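PDB 5DSS: MP-4 from Mucuna pruriens, which contributes to snake venom neutralization by the seeds by stimulating cross-reactive antibodies, and is related to Kunitz-type (beta-trefoil) protease inhibitors. Local coordinates for residues F64-I69 with T76-N81. Residues are numbered along the deposited sequence; the frame is centred on the assembly and turned at random.
Sequences FNIREI and TDTELN
Asn65 and Asn81 form a single antiparallel bridge, a hydrogen-bonded pair, within the beta-trefoil fold expected of this inhibitor family. Both segments belong to the long connection between strands 62-63 and 97-99, which turns back on itself here. Asn81 N donates to Asn65 O at 2.7 Å, with an N-H...O angle of 146°. Leu80 and Arg67 extend the contact from this bridge in different directions.

Leu80 turns its isobutyl group to Phe64. Its CD1 lies 3.4 Å from Phe64 CD2 and meets the ring obliquely. The other methyl, CD2, is near Phe64 CB. Both side chains are buried, and Ile74 and Ile82 also pack on Phe64. Ile66 starts out pointing away from 76-81, but its CD1 returns to the backbone at Glu79 O and lies 3.8 Å from Thr78 OG1. Here a methyl group faces a carbonyl oxygen and a hydroxyl, so the contact is not a purely apolar one.

Arg67 points its CB toward 76-81. Its aliphatic part crosses Asn81, with CD 3.4 Å from Asn81 CB. The chain bends at chi3 (46°), which places NE. This nitrogen forms a salt bridge with Glu83, which lies outside the two segments. The guanidinium and the Asn81 amide are almost perpendicular, 85° apart. It is the CB of Asn81, near the guanidinium plane, that meets the edge of the group at Arg67 NH1, 3.4 Å away.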
ATOM      1  N   PHE A  64       8.811   2.431  -2.568  1.00 12.97           N
ATOM      2  CA  PHE A  64       8.496   1.711  -3.788  1.00 14.03           C
ATOM      3  C   PHE A  64       9.779   1.343  -4.563  1.00 15.84           C
ATOM      4  O   PHE A  64      10.209   2.084  -5.450  1.00 17.64           O
ATOM      5  CB  PHE A  64       7.585   2.567  -4.682  1.00 13.72           C
ATOM      6  CG  PHE A  64       6.188   2.797  -4.133  1.00 13.52           C
ATOM      7  CD1 PHE A  64       5.961   3.661  -3.070  1.00 14.23           C
ATOM      8  CD2 PHE A  64       5.087   2.193  -4.738  1.00 13.28           C
ATOM      9  CE1 PHE A  64       4.672   3.881  -2.595  1.00 14.44           C
ATOM     10  CE2 PHE A  64       3.803   2.410  -4.275  1.00 12.42           C
ATOM     11  CZ  PHE A  64       3.595   3.252  -3.199  1.00 13.82           C
ATOM     12  N   ASN A  65      10.394   0.201  -4.235  1.00 16.77           N
ATOM     13  CA  ASN A  65      11.502  -0.358  -5.030  1.00 17.91           C
ATOM     14  C   ASN A  65      10.951  -1.527  -5.832  1.00 19.30           C
ATOM     15  O   ASN A  65      10.081  -2.239  -5.336  1.00 20.86           O
ATOM     16  CB  ASN A  65      12.615  -0.936  -4.131  1.00 17.46           C
ATOM     17  CG  ASN A  65      12.783  -0.202  -2.810  1.00 18.36           C
ATOM     18  OD1 ASN A  65      12.761   1.021  -2.763  1.00 20.31           O
ATOM     19  ND2 ASN A  65      12.976  -0.959  -1.728  1.00 18.04           N
ATOM     20  N   ILE A  66      11.422  -1.771  -7.060  1.00 20.92           N
ATOM     21  CA  ILE A  66      11.245  -3.137  -7.565  1.00 23.58           C
ATOM     22  C   ILE A  66      12.315  -3.538  -6.597  1.00 26.85           C
ATOM     23  O   ILE A  66      13.426  -2.994  -6.656  1.00 29.43           O
ATOM     24  CB  ILE A  66      11.772  -3.431  -8.977  1.00 21.78           C
ATOM     25  CG1 ILE A  66      10.977  -2.696 -10.056  1.00 20.85           C
ATOM     26  CG2 ILE A  66      11.659  -4.927  -9.233  1.00 22.90           C
ATOM     27  CD1 ILE A  66      10.228  -3.617 -11.002  1.00 18.68           C
ATOM     28  N   ARG A  67      11.956  -4.348  -5.622  1.00 30.22           N
ATOM     29  CA  ARG A  67      12.741  -4.410  -4.435  1.00 32.89           C
ATOM     30  C   ARG A  67      14.199  -4.697  -4.264  1.00 34.70           C
ATOM     31  O   ARG A  67      14.871  -3.876  -3.597  1.00 35.86           O
ATOM     32  CB  ARG A  67      11.938  -5.087  -3.325  1.00 32.96           C
ATOM     33  CG  ARG A  67      11.468  -4.100  -2.276  1.00 34.10           C
ATOM     34  CD  ARG A  67      11.031  -4.878  -1.056  1.00 35.92           C
ATOM     35  NE  ARG A  67      12.019  -5.900  -0.717  1.00 37.47           N
ATOM     36  CZ  ARG A  67      11.956  -7.176  -1.095  1.00 37.79           C
ATOM     37  NH1 ARG A  67      10.941  -7.617  -1.829  1.00 35.77           N
ATOM     38  NH2 ARG A  67      12.914  -8.016  -0.727  1.00 38.13           N
ATOM     39  N   GLU A  68      14.722  -5.757  -4.843  1.00 36.93           N
ATOM     40  CA  GLU A  68      16.136  -5.968  -4.664  1.00 37.94           C
ATOM     41  C   GLU A  68      16.932  -5.278  -5.765  1.00 37.01           C
ATOM     42  O   GLU A  68      17.757  -5.903  -6.452  1.00 34.30           O
ATOM     43  CB  GLU A  68      16.432  -7.440  -4.383  1.00 38.53           C
ATOM     44  CG  GLU A  68      15.494  -8.025  -3.313  1.00 38.09           C
ATOM     45  CD  GLU A  68      16.014  -7.906  -1.881  1.00 40.88           C
ATOM     46  OE1 GLU A  68      17.198  -7.561  -1.692  1.00 41.83           O
ATOM     47  OE2 GLU A  68      15.240  -8.179  -0.933  1.00 39.80           O
ATOM     48  N   ILE A  69      16.652  -3.993  -5.939  1.00 36.42           N
ATOM     49  CA  ILE A  69      17.260  -3.140  -6.956  1.00 36.70           C
ATOM     50  C   ILE A  69      17.310  -1.690  -6.496  1.00 36.24           C
ATOM     51  O   ILE A  69      16.966  -1.369  -5.356  1.00 33.44           O
ATOM     52  CB  ILE A  69      16.353  -3.023  -8.210  1.00 36.65           C
ATOM     53  CG1 ILE A  69      15.560  -4.281  -8.538  1.00 38.22           C
ATOM     54  CG2 ILE A  69      17.165  -2.571  -9.422  1.00 38.78           C
ATOM     55  CD1 ILE A  69      14.542  -4.026  -9.635  1.00 36.97           C
ATOM     56  N   THR A  76       3.742   3.444 -14.931  1.00 19.02           N
ATOM     57  CA  THR A  76       2.483   2.960 -14.415  1.00 17.85           C
ATOM     58  C   THR A  76       2.437   1.443 -14.389  1.00 18.22           C
ATOM     59  O   THR A  76       1.965   0.865 -13.418  1.00 18.99           O
ATOM     60  CB  THR A  76       1.328   3.499 -15.283  1.00 17.96           C
ATOM     61  OG1 THR A  76       1.414   4.928 -15.363  1.00 18.24           O
ATOM     62  CG2 THR A  76      -0.022   3.101 -14.719  1.00 18.14           C
ATOM     63  N   ASP A  77       2.928   0.752 -15.405  1.00 18.17           N
ATOM     64  CA  ASP A  77       2.948  -0.684 -15.207  1.00 17.59           C
ATOM     65  C   ASP A  77       4.383  -1.186 -15.284  1.00 16.51           C
ATOM     66  O   ASP A  77       4.959  -1.447 -16.355  1.00 15.50           O
ATOM     67  CB  ASP A  77       2.119  -1.356 -16.309  1.00 19.65           C
ATOM     68  CG  ASP A  77       1.162  -2.382 -15.758  1.00 22.14           C
ATOM     69  OD1 ASP A  77       0.356  -2.010 -14.877  1.00 21.22           O
ATOM     70  OD2 ASP A  77       1.215  -3.554 -16.186  1.00 24.01           O
ATOM     71  N   THR A  78       4.915  -1.333 -14.078  1.00 16.86           N
ATOM     72  CA  THR A  78       6.206  -1.896 -13.773  1.00 15.66           C
ATOM     73  C   THR A  78       5.997  -2.442 -12.345  1.00 15.33           C
ATOM     74  O   THR A  78       5.427  -1.747 -11.502  1.00 15.17           O
ATOM     75  CB  THR A  78       7.306  -0.804 -13.886  1.00 15.99           C
ATOM     76  OG1 THR A  78       8.605  -1.363 -13.654  1.00 16.60           O
ATOM     77  CG2 THR A  78       7.056   0.364 -12.925  1.00 15.29           C
ATOM     78  N   GLU A  79       6.439  -3.667 -12.066  1.00 14.91           N
ATOM     79  CA  GLU A  79       6.271  -4.268 -10.732  1.00 14.36           C
ATOM     80  C   GLU A  79       7.013  -3.499  -9.631  1.00 13.19           C
ATOM     81  O   GLU A  79       7.743  -2.542  -9.894  1.00 12.55           O
ATOM     82  CB  GLU A  79       6.778  -5.719 -10.735  1.00 15.48           C
ATOM     83  CG  GLU A  79       6.335  -6.609  -9.560  1.00 16.04           C
ATOM     84  CD  GLU A  79       6.713  -8.098  -9.761  1.00 16.49           C
ATOM     85  OE1 GLU A  79       7.909  -8.365  -9.951  1.00 16.09           O
ATOM     86  OE2 GLU A  79       5.843  -9.005  -9.755  1.00 14.75           O
ATOM     87  N   LEU A  80       6.743  -3.879  -8.396  1.00 12.48           N
ATOM     88  CA  LEU A  80       7.568  -3.469  -7.255  1.00 11.67           C
ATOM     89  C   LEU A  80       7.154  -4.026  -5.934  1.00 11.55           C
ATOM     90  O   LEU A  80       6.012  -4.451  -5.751  1.00 10.81           O
ATOM     91  CB  LEU A  80       7.762  -1.968  -7.129  1.00 11.56           C
ATOM     92  CG  LEU A  80       6.653  -0.976  -7.416  1.00 10.70           C
ATOM     93  CD1 LEU A  80       5.755  -0.770  -6.208  1.00  9.63           C
ATOM     94  CD2 LEU A  80       7.416   0.283  -7.786  1.00 10.21           C
ATOM     95  N   ASN A  81       8.085  -3.985  -4.995  1.00 11.87           N
ATOM     96  CA  ASN A  81       7.772  -4.417  -3.651  1.00 12.03           C
ATOM     97  C   ASN A  81       7.868  -3.265  -2.685  1.00 12.49           C
ATOM     98  O   ASN A  81       8.900  -2.576  -2.548  1.00 12.54           O
ATOM     99  CB  ASN A  81       8.573  -5.650  -3.233  1.00 10.62           C
ATOM    100  CG  ASN A  81       7.877  -6.923  -3.653  1.00 11.27           C
ATOM    101  OD1 ASN A  81       7.030  -7.454  -2.918  1.00 10.94           O
ATOM    102  ND2 ASN A  81       8.182  -7.400  -4.867  1.00 11.84           N
TER